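Local structure of beta-porphyranase A (Bacteroides plebeius, 4AW7) at residues Asp402-Val407 and Ser449-Gln454; Ile471-Tyr476 and Ile582-Lys587; Thr496-Gly501 and Gln558-Gly563. The protein hydrolyses the sulfated red-seaweed polysaccharide porphyran at its beta-D-galactopyranose-(1->4)-alpha-L-galactopyranose-6-sulfate linkages, giving mostly disaccharides. All coordinates share one frame; numbering follows the deposited sequence. Where two conformers were deposited one is given.

Contact 1: Asp402-Val407 and Ser449-Gln454; sequences DNPQTV and SIVPNQ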
loop_
_atom_site.group_PDB
_atom_site.type_symbol
_atom_site.label_atom_id
_atom_site.label_comp_id
_atom_site.label_asym_id
_atom_site.label_seq_id
_atom_site.Cartn_x
_atom_site.Cartn_y
_atom_site.Cartn_z
ATOM N N ASP A 402 -2.507 17.088 -12.502
ATOM C CA ASP A 402 -1.970 18.385 -12.120
ATOM C C ASP A 402 -2.843 19.558 -12.557
ATOM O O ASP A 402 -2.448 20.717 -12.307
ATOM C CB ASP A 402 -0.514 18.515 -12.579
ATOM C CG ASP A 402 0.373 17.527 -11.892
ATOM O OD1 ASP A 402 0.292 17.419 -10.654
ATOM O OD2 ASP A 402 1.106 16.835 -12.612
ATOM N N ASN A 403 -4.002 19.266 -13.154
ATOM C CA ASN A 403 -5.014 20.276 -13.450
ATOM C C ASN A 403 -6.291 19.942 -12.704
ATOM O O ASN A 403 -6.600 18.778 -12.494
ATOM C CB ASN A 403 -5.309 20.324 -14.958
ATOM C CG ASN A 403 -4.242 21.074 -15.749
ATOM O OD1 ASN A 403 -3.603 21.976 -15.224
ATOM N ND2 ASN A 403 -4.142 20.810 -17.019
ATOM N N PRO A 404 -7.099 20.949 -12.358
ATOM C CA PRO A 404 -8.457 20.654 -11.912
ATOM C C PRO A 404 -9.208 19.870 -12.948
ATOM O O PRO A 404 -8.956 20.029 -14.139
ATOM C CB PRO A 404 -9.094 22.050 -11.730
ATOM C CG PRO A 404 -7.939 22.968 -11.559
ATOM C CD PRO A 404 -6.855 22.394 -12.454
ATOM N N GLN A 405 -10.158 19.054 -12.516
ATOM C CA GLN A 405 -10.968 18.271 -13.438
ATOM C C GLN A 405 -12.407 18.313 -13.037
ATOM O O GLN A 405 -12.730 18.271 -11.833
ATOM C CB GLN A 405 -10.499 16.819 -13.467
ATOM C CG GLN A 405 -9.090 16.618 -14.048
ATOM C CD GLN A 405 -8.941 17.054 -15.507
ATOM O OE1 GLN A 405 -9.921 17.226 -16.235
ATOM N NE2 GLN A 405 -7.716 17.277 -15.923
ATOM N N THR A 406 -13.292 18.464 -14.021
ATOM C CA THR A 406 -14.726 18.393 -13.789
ATOM C C THR A 406 -15.178 16.975 -14.064
ATOM O O THR A 406 -14.916 16.418 -15.142
ATOM C CB THR A 406 -15.513 19.423 -14.659
ATOM O OG1 THR A 406 -15.152 20.749 -14.247
ATOM C CG2 THR A 406 -17.045 19.227 -14.506
ATOM N N VAL A 407 -15.842 16.380 -13.080
ATOM C CA VAL A 407 -16.306 15.008 -13.148
ATOM C C VAL A 407 -17.828 14.989 -13.084
ATOM O O VAL A 407 -18.411 15.385 -12.085
ATOM C CB VAL A 407 -15.722 14.197 -11.984
ATOM C CG1 VAL A 407 -16.097 12.724 -12.134
ATOM C CG2 VAL A 407 -14.172 14.346 -11.898
ATOM N N SER A 449 -16.164 19.606 -9.405
ATOM C CA SER A 449 -14.856 20.059 -9.769
ATOM C C SER A 449 -13.919 19.640 -8.613
ATOM O O SER A 449 -14.219 19.825 -7.399
ATOM C CB SER A 449 -14.830 21.559 -10.026
ATOM O OG SER A 449 -13.544 22.028 -10.288
ATOM N N ILE A 450 -12.817 19.002 -8.994
ATOM C CA ILE A 450 -11.838 18.524 -8.020
ATOM C C ILE A 450 -10.459 18.988 -8.433
ATOM O O ILE A 450 -10.028 18.748 -9.569
ATOM C CB ILE A 450 -11.961 17.004 -7.823
ATOM C CG1 ILE A 450 -11.057 16.519 -6.699
ATOM C CG2 ILE A 450 -11.786 16.225 -9.099
ATOM C CD1 ILE A 450 -11.329 15.048 -6.328
ATOM N N VAL A 451 -9.774 19.680 -7.535
ATOM C CA VAL A 451 -8.476 20.220 -7.841
ATOM C C VAL A 451 -7.339 19.242 -7.477
ATOM O O VAL A 451 -7.539 18.284 -6.717
ATOM C CB VAL A 451 -8.248 21.603 -7.198
ATOM C CG1 VAL A 451 -9.353 22.590 -7.652
ATOM C CG2 VAL A 451 -8.116 21.570 -5.730
ATOM N N PRO A 452 -6.142 19.449 -8.012
ATOM C CA PRO A 452 -5.012 18.565 -7.626
ATOM C C PRO A 452 -4.816 18.562 -6.117
ATOM O O PRO A 452 -4.908 19.611 -5.498
ATOM C CB PRO A 452 -3.816 19.158 -8.353
ATOM C CG PRO A 452 -4.432 19.805 -9.539
ATOM C CD PRO A 452 -5.743 20.364 -9.092
ATOM N N ASN A 453 -4.554 17.382 -5.538
ATOM C CA ASN A 453 -4.353 17.227 -4.097
ATOM C C ASN A 453 -5.566 17.531 -3.241
ATOM O O ASN A 453 -5.458 17.793 -2.042
ATOM C CB ASN A 453 -3.109 17.987 -3.643
ATOM C CG ASN A 453 -1.862 17.540 -4.359
ATOM O OD1 ASN A 453 -1.646 16.354 -4.588
ATOM N ND2 ASN A 453 -1.079 18.493 -4.822
ATOM N N GLN A 454 -6.740 17.442 -3.866
ATOM C CA GLN A 454 -7.999 17.481 -3.175
ATOM C C GLN A 454 -8.632 16.095 -3.261
ATOM O O GLN A 454 -8.624 15.455 -4.310
ATOM C CB GLN A 454 -8.945 18.532 -3.783
ATOM C CG GLN A 454 -10.299 18.584 -3.131
ATOM C CD GLN A 454 -11.251 19.583 -3.806
ATOM O OE1 GLN A 454 -11.123 19.873 -4.974
ATOM N NE2 GLN A 454 -12.279 20.016 -3.078
#
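In an antiparallel strand pair of the porphyranase beta-sandwich domain, Gln-405 and Ile-450 form the hydrogen-bonded pair where strand 405-410 begins and strand 447-450 ends. Gln-405 N donates to Ile-450 O and Ile-450 N returns the bond to Gln-405 O at 2.9 Å, both nearly straight. Next along, Thr-406 and Ser-449 make a non-hydrogen-bonded pair. On the face that carries Gln-405 and Ile-450, Val-407 CG2 lies 4.1 Å from Ile-450 CG2; with CG1 anti to the backbone N (chi1 -174°), the valine leaves CG2 to make this contact, and Ile-382 of strand 382-389 touches both residues. Past the Gln-405 pair, Pro-452 turns its ring onto the incoming loop: CG sits 3.4 Å from Asp-402 C, and CD is 3.6 Å from Pro-404 N. Without CG and CD, an alanine here is likely to leave a gap beside the Asp-402 to Pro-404 backbone and the turn less firmly fixed. That turn is a type II beta turn from Val-451 to Gln-454, closed by Gln-454 N to Val-451 O. The extended Gln-454 side chain reaches across to the start of the turn, its OE1 accepting a bond from Val-451 N in the carbonyl plane at 2.9 Å.

Contact 2: Ile471-Tyr476 and Ile582-Lys587; sequences IIRNKY and ILQVEK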
loop_
_atom_site.group_PDB
_atom_site.type_symbol
_atom_site.label_atom_id
_atom_site.label_comp_id
_atom_site.label_asym_id
_atom_site.label_seq_id
_atom_site.Cartn_x
_atom_site.Cartn_y
_atom_site.Cartn_z
ATOM N N ILE A 471 -21.138 -7.571 -8.804
ATOM C CA ILE A 471 -20.068 -7.607 -9.787
ATOM C C ILE A 471 -18.798 -7.981 -9.041
ATOM O O ILE A 471 -18.548 -7.450 -7.933
ATOM C CB ILE A 471 -19.962 -6.275 -10.561
ATOM C CG1 ILE A 471 -19.078 -6.422 -11.814
ATOM C CG2 ILE A 471 -19.519 -5.096 -9.671
ATOM C CD1 ILE A 471 -19.106 -5.183 -12.742
ATOM N N ILE A 472 -18.054 -8.954 -9.554
ATOM C CA ILE A 472 -16.904 -9.521 -8.862
ATOM C C ILE A 472 -15.647 -9.242 -9.675
ATOM O O ILE A 472 -15.560 -9.644 -10.832
ATOM C CB ILE A 472 -17.022 -11.041 -8.610
ATOM C CG1 ILE A 472 -18.328 -11.341 -7.826
ATOM C CG2 ILE A 472 -15.776 -11.550 -7.900
ATOM C CD1 ILE A 472 -18.532 -12.818 -7.489
ATOM N N ARG A 473 -14.707 -8.532 -9.063
ATOM C CA ARG A 473 -13.420 -8.233 -9.682
ATOM C C ARG A 473 -12.423 -9.348 -9.397
ATOM O O ARG A 473 -12.136 -9.647 -8.240
ATOM C CB ARG A 473 -12.848 -6.903 -9.178
ATOM C CG ARG A 473 -11.599 -6.431 -9.917
ATOM C CD ARG A 473 -10.301 -7.017 -9.466
ATOM N NE ARG A 473 -9.778 -6.466 -8.218
ATOM C CZ ARG A 473 -9.387 -7.169 -7.169
ATOM N NH1 ARG A 473 -9.692 -8.434 -7.019
ATOM N NH2 ARG A 473 -8.675 -6.579 -6.223
ATOM N N ASN A 474 -11.932 -9.993 -10.445
ATOM C CA ASN A 474 -10.854 -10.965 -10.328
ATOM C C ASN A 474 -9.679 -10.503 -11.167
ATOM O O ASN A 474 -9.841 -9.864 -12.202
ATOM C CB ASN A 474 -11.306 -12.367 -10.711
ATOM C CG ASN A 474 -12.014 -13.059 -9.554
ATOM O OD1 ASN A 474 -13.230 -13.286 -9.618
ATOM N ND2 ASN A 474 -11.277 -13.362 -8.504
ATOM N N LYS A 475 -8.476 -10.856 -10.714
ATOM C CA LYS A 475 -7.249 -10.608 -11.437
ATOM C C LYS A 475 -6.663 -11.932 -11.877
ATOM O O LYS A 475 -6.663 -12.906 -11.116
ATOM C CB LYS A 475 -6.226 -9.885 -10.531
ATOM C CG LYS A 475 -6.652 -8.471 -10.196
ATOM C CD LYS A 475 -5.640 -7.778 -9.288
ATOM C CE LYS A 475 -6.053 -6.393 -8.969
ATOM N NZ LYS A 475 -5.004 -5.693 -8.223
ATOM N N TYR A 476 -6.132 -11.933 -13.094
ATOM C CA TYR A 476 -5.537 -13.121 -13.695
ATOM C C TYR A 476 -4.117 -12.763 -14.121
ATOM O O TYR A 476 -3.884 -11.711 -14.701
ATOM C CB TYR A 476 -6.354 -13.611 -14.873
ATOM C CG TYR A 476 -7.754 -13.959 -14.495
ATOM C CD1 TYR A 476 -8.054 -15.200 -13.980
ATOM C CD2 TYR A 476 -8.782 -13.054 -14.643
ATOM C CE1 TYR A 476 -9.343 -15.556 -13.652
ATOM C CE2 TYR A 476 -10.091 -13.389 -14.257
ATOM C CZ TYR A 476 -10.368 -14.645 -13.792
ATOM O OH TYR A 476 -11.648 -15.036 -13.458
ATOM N N ILE A 582 -1.326 -8.231 -16.347
ATOM C CA ILE A 582 -2.384 -8.768 -15.482
ATOM C C ILE A 582 -3.721 -8.397 -16.117
ATOM O O ILE A 582 -3.928 -7.247 -16.499
ATOM C CB ILE A 582 -2.286 -8.170 -14.060
ATOM C CG1 ILE A 582 -0.964 -8.586 -13.409
ATOM C CG2 ILE A 582 -3.483 -8.607 -13.176
ATOM C CD1 ILE A 582 -0.583 -7.807 -12.160
ATOM N N LEU A 583 -4.636 -9.374 -16.235
ATOM C CA LEU A 583 -5.980 -9.067 -16.711
ATOM C C LEU A 583 -6.905 -8.863 -15.510
ATOM O O LEU A 583 -6.932 -9.678 -14.598
ATOM C CB LEU A 583 -6.554 -10.177 -17.605
ATOM C CG LEU A 583 -5.951 -10.278 -18.993
ATOM C CD1 LEU A 583 -6.476 -11.494 -19.712
ATOM C CD2 LEU A 583 -6.255 -9.016 -19.785
ATOM N N GLN A 584 -7.672 -7.781 -15.541
ATOM C CA GLN A 584 -8.686 -7.511 -14.516
ATOM C C GLN A 584 -10.053 -7.700 -15.172
ATOM O O GLN A 584 -10.300 -7.140 -16.234
ATOM C CB GLN A 584 -8.570 -6.108 -13.953
ATOM C CG GLN A 584 -9.801 -5.787 -13.132
ATOM C CD GLN A 584 -9.717 -4.497 -12.391
ATOM O OE1 GLN A 584 -8.926 -4.386 -11.465
ATOM N NE2 GLN A 584 -10.601 -3.508 -12.746
ATOM N N VAL A 585 -10.880 -8.506 -14.547
ATOM C CA VAL A 585 -12.231 -8.795 -15.052
ATOM C C VAL A 585 -13.234 -8.467 -13.938
ATOM O O VAL A 585 -13.079 -8.931 -12.817
ATOM C CB VAL A 585 -12.377 -10.252 -15.486
ATOM C CG1 VAL A 585 -13.750 -10.496 -16.074
ATOM C CG2 VAL A 585 -11.290 -10.652 -16.497
ATOM N N GLU A 586 -14.210 -7.640 -14.268
ATOM C CA GLU A 586 -15.278 -7.342 -13.347
ATOM C C GLU A 586 -16.559 -7.911 -13.942
ATOM O O GLU A 586 -17.110 -7.397 -14.913
ATOM C CB GLU A 586 -15.327 -5.867 -13.152
ATOM C CG GLU A 586 -14.091 -5.323 -12.464
ATOM C CD GLU A 586 -14.205 -3.835 -12.317
ATOM O OE1 GLU A 586 -14.146 -3.125 -13.340
ATOM O OE2 GLU A 586 -14.444 -3.369 -11.194
ATOM N N LYS A 587 -16.997 -9.033 -13.367
ATOM C CA LYS A 587 -18.030 -9.856 -13.977
ATOM C C LYS A 587 -19.297 -9.853 -13.130
ATOM O O LYS A 587 -19.247 -10.133 -11.922
ATOM C CB LYS A 587 -17.498 -11.302 -14.033
ATOM C CG LYS A 587 -18.508 -12.227 -14.584
ATOM C CD LYS A 587 -17.936 -13.662 -14.712
ATOM C CE LYS A 587 -19.085 -14.606 -14.872
ATOM N NZ LYS A 587 -18.621 -15.982 -15.112
HETATM O O HOH W 1 -8.885 -3.764 -8.588
#
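Arg-473 packs across two side chains of the neighbouring strand, Glu-586 and Gln-584. Its CB lies 3.9 Å from Glu-586 CG. With CG anti to the backbone N (chi1 -172°), CG reaches both neighbours, 3.7 Å from Glu-586 CG and equally near Gln-584 CD. The chain then bends at chi2 and chi3, and CD passes 3.6 Å from Gln-584 OE1, the two side chains crossing at about a right angle. NE donates to a water lying in the guanidinium plane; the same water lies 2.9 Å from Gln-584 OE1. Lys-475 CE lies over one face of the guanidinium, toward its rim, while NH2 of Arg-473 forms a salt bridge with Asp-309 and also bonds Glu-306 O, tying the strand to the region of helix 293-305. On the other face of the sheet, Val-585 CG2 meets the ring edge of Tyr-476, 3.7 Å from CE2. Between the two layers of side chains, six backbone hydrogen bonds join Ile-472 to Lys-587, Asn-474 to Val-585 and Tyr-476 to Leu-583. Arg-473 with Glu-586 and Lys-475 with Gln-584 are the non-hydrogen-bonded pairs between them. Such alternation is that of a regular antiparallel ladder, here between strands 469-484 and 577-589 inside a five-stranded mixed sheet.

Contact 3: Thr496-Gly501 and Gln558-Gly563; sequences TGIESG and QLLKNG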
loop_
_atom_site.group_PDB
_atom_site.type_symbol
_atom_site.label_atom_id
_atom_site.label_comp_id
_atom_site.label_asym_id
_atom_site.label_seq_id
_atom_site.Cartn_x
_atom_site.Cartn_y
_atom_site.Cartn_z
ATOM N N THR A 496 -4.792 -18.191 -18.003
ATOM C CA THR A 496 -5.615 -19.378 -17.851
ATOM C C THR A 496 -6.695 -19.175 -16.793
ATOM O O THR A 496 -6.563 -18.333 -15.905
ATOM C CB THR A 496 -4.739 -20.598 -17.487
ATOM O OG1 THR A 496 -4.107 -20.401 -16.215
ATOM C CG2 THR A 496 -3.670 -20.872 -18.566
ATOM N N GLY A 497 -7.740 -20.003 -16.867
ATOM C CA GLY A 497 -8.754 -20.028 -15.825
ATOM C C GLY A 497 -9.695 -18.841 -15.791
ATOM O O GLY A 497 -10.352 -18.633 -14.787
ATOM N N ILE A 498 -9.770 -18.064 -16.846
ATOM C CA ILE A 498 -10.597 -16.868 -16.824
ATOM C C ILE A 498 -12.072 -17.198 -16.859
ATOM O O ILE A 498 -12.538 -17.962 -17.694
ATOM C CB ILE A 498 -10.215 -15.905 -17.975
ATOM C CG1 ILE A 498 -8.718 -15.438 -17.749
ATOM C CG2 ILE A 498 -11.265 -14.758 -18.104
ATOM C CD1 ILE A 498 -8.276 -14.238 -18.464
ATOM N N GLU A 499 -12.818 -16.664 -15.907
ATOM C CA GLU A 499 -14.279 -16.649 -15.991
ATOM C C GLU A 499 -14.735 -15.424 -16.676
ATOM O O GLU A 499 -14.750 -14.332 -16.099
ATOM C CB GLU A 499 -14.953 -16.667 -14.639
ATOM C CG GLU A 499 -14.984 -17.980 -14.018
ATOM C CD GLU A 499 -16.076 -18.071 -12.967
ATOM O OE1 GLU A 499 -17.200 -17.537 -13.157
ATOM O OE2 GLU A 499 -15.784 -18.720 -11.954
ATOM N N SER A 500 -15.098 -15.547 -17.940
ATOM C CA SER A 500 -15.618 -14.425 -18.698
ATOM C C SER A 500 -17.108 -14.272 -18.448
ATOM O O SER A 500 -17.713 -15.080 -17.778
ATOM C CB SER A 500 -15.235 -14.490 -20.148
ATOM O OG SER A 500 -15.640 -13.308 -20.798
ATOM N N GLY A 501 -17.690 -13.205 -18.973
ATOM C CA GLY A 501 -19.108 -12.951 -18.781
ATOM C C GLY A 501 -19.438 -11.562 -19.216
ATOM O O GLY A 501 -18.877 -11.029 -20.198
ATOM N N GLN A 558 -16.377 -8.801 -23.677
ATOM C CA GLN A 558 -16.853 -9.758 -24.626
ATOM C C GLN A 558 -15.737 -10.343 -25.506
ATOM O O GLN A 558 -15.888 -11.414 -26.094
ATOM C CB GLN A 558 -18.051 -9.164 -25.431
ATOM C CG GLN A 558 -19.280 -8.636 -24.540
ATOM C CD GLN A 558 -19.894 -9.722 -23.671
ATOM O OE1 GLN A 558 -19.770 -10.902 -23.970
ATOM N NE2 GLN A 558 -20.580 -9.319 -22.555
ATOM N N LEU A 559 -14.564 -9.699 -25.534
ATOM C CA LEU A 559 -13.390 -10.261 -26.205
ATOM C C LEU A 559 -12.759 -11.428 -25.473
ATOM O O LEU A 559 -11.972 -12.177 -26.033
ATOM C CB LEU A 559 -12.311 -9.191 -26.436
ATOM C CG LEU A 559 -12.702 -8.052 -27.377
ATOM C CD1 LEU A 559 -11.598 -6.981 -27.420
ATOM C CD2 LEU A 559 -13.009 -8.571 -28.783
ATOM N N LEU A 560 -13.057 -11.572 -24.179
ATOM C CA LEU A 560 -12.503 -12.649 -23.396
ATOM C C LEU A 560 -13.331 -13.919 -23.559
ATOM O O LEU A 560 -14.559 -13.882 -23.633
ATOM C CB LEU A 560 -12.445 -12.290 -21.903
ATOM C CG LEU A 560 -11.522 -11.142 -21.567
ATOM C CD1 LEU A 560 -11.635 -10.795 -20.091
ATOM C CD2 LEU A 560 -10.074 -11.453 -21.954
ATOM N N LYS A 561 -12.628 -15.022 -23.535
ATOM C CA LYS A 561 -13.239 -16.352 -23.514
ATOM C C LYS A 561 -13.102 -17.012 -22.163
ATOM O O LYS A 561 -12.207 -16.685 -21.363
ATOM C CB LYS A 561 -12.655 -17.251 -24.615
ATOM C CG LYS A 561 -12.890 -16.667 -26.040
ATOM C CD LYS A 561 -14.436 -16.511 -26.319
ATOM C CE LYS A 561 -14.818 -16.198 -27.742
ATOM N NZ LYS A 561 -16.312 -15.962 -27.863
ATOM N N ASN A 562 -13.939 -18.007 -21.896
ATOM C CA ASN A 562 -13.767 -18.785 -20.675
ATOM C C ASN A 562 -12.552 -19.698 -20.788
ATOM O O ASN A 562 -12.416 -20.424 -21.770
ATOM C CB ASN A 562 -15.029 -19.605 -20.417
ATOM C CG ASN A 562 -16.210 -18.741 -20.097
ATOM O OD1 ASN A 562 -16.140 -17.893 -19.192
ATOM N ND2 ASN A 562 -17.299 -18.876 -20.854
ATOM N N GLY A 563 -11.667 -19.647 -19.809
ATOM C CA GLY A 563 -10.459 -20.476 -19.804
ATOM C C GLY A 563 -9.260 -19.698 -20.309
ATOM O O GLY A 563 -8.858 -18.666 -19.748
HETATM O O HOH W 2 -19.131 -16.633 -20.168
HETATM O O HOH W 3 -19.639 -13.025 -22.376
#
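Ile-498 O accepts the shortest direct bond here, from Gly-563 N at 2.8 Å, in the carbonyl plane and on a lone pair; Asn-562 CA adds a CA-H...O contact to the same oxygen. Ile-498 N donates in return to Gly-563 O. Because Gly-497 and Ile-498 both face Gly-563, this is a G1 beta bulge, with Gly-497 at positive phi (73°). At the backbone angles of Gly-563 a CB would run into the carbonyl oxygen of Asn-562. Beyond the bulge, side chains take over the pairing. Asn-562 OD1 accepts a bond from Ser-500 N at 2.9 Å, the donor tilted 23° from the amide plane, while its ND2 donates to a water that bonds only weakly to Ser-500 O. Ser-500 OG, swung anti to its own N (chi1 -174°), donates to Leu-560 O at 3.1 Å from well above the carbonyl plane, and also lies against Leu-560 CB. A further water bridges Gly-501 O and Gln-558 OE1, donating to both. Ile-498 and Leu-560 reach strand 577-589, touching Leu-583 and Val-585 respectively. The contact thus joins the end of strand 491-498 to the loop leading into strand 563-570, its neighbour in a four-stranded antiparallel sheet packed against strand 577-589.

Along the chain contact 1 closes first, within the domain whose sheet contains strands 405-410 and 447-450; contact 2 then opens, and both segments of contact 3 fall, in sequence, between those of contact 2. Contacts 1 and 2 have centres 28 Å apart and do not touch; contacts 1 and 3 have centres 36 Å apart. Contacts 2 and 3 lie 10 Å apart, centre to centre, in facing sheets. In the conformer given, Lys-587 NZ forms a salt bridge to Glu-499 OE1 at 2.9 Å, and a probable hydrogen bond joins Tyr-476 OH and Glu-499 N. Strand 469-484 leads on to strand 491-498, carrying the chain from one sheet to the other. All three contacts lie away from the substrate-binding residues, in the beta-rich portions of the chain.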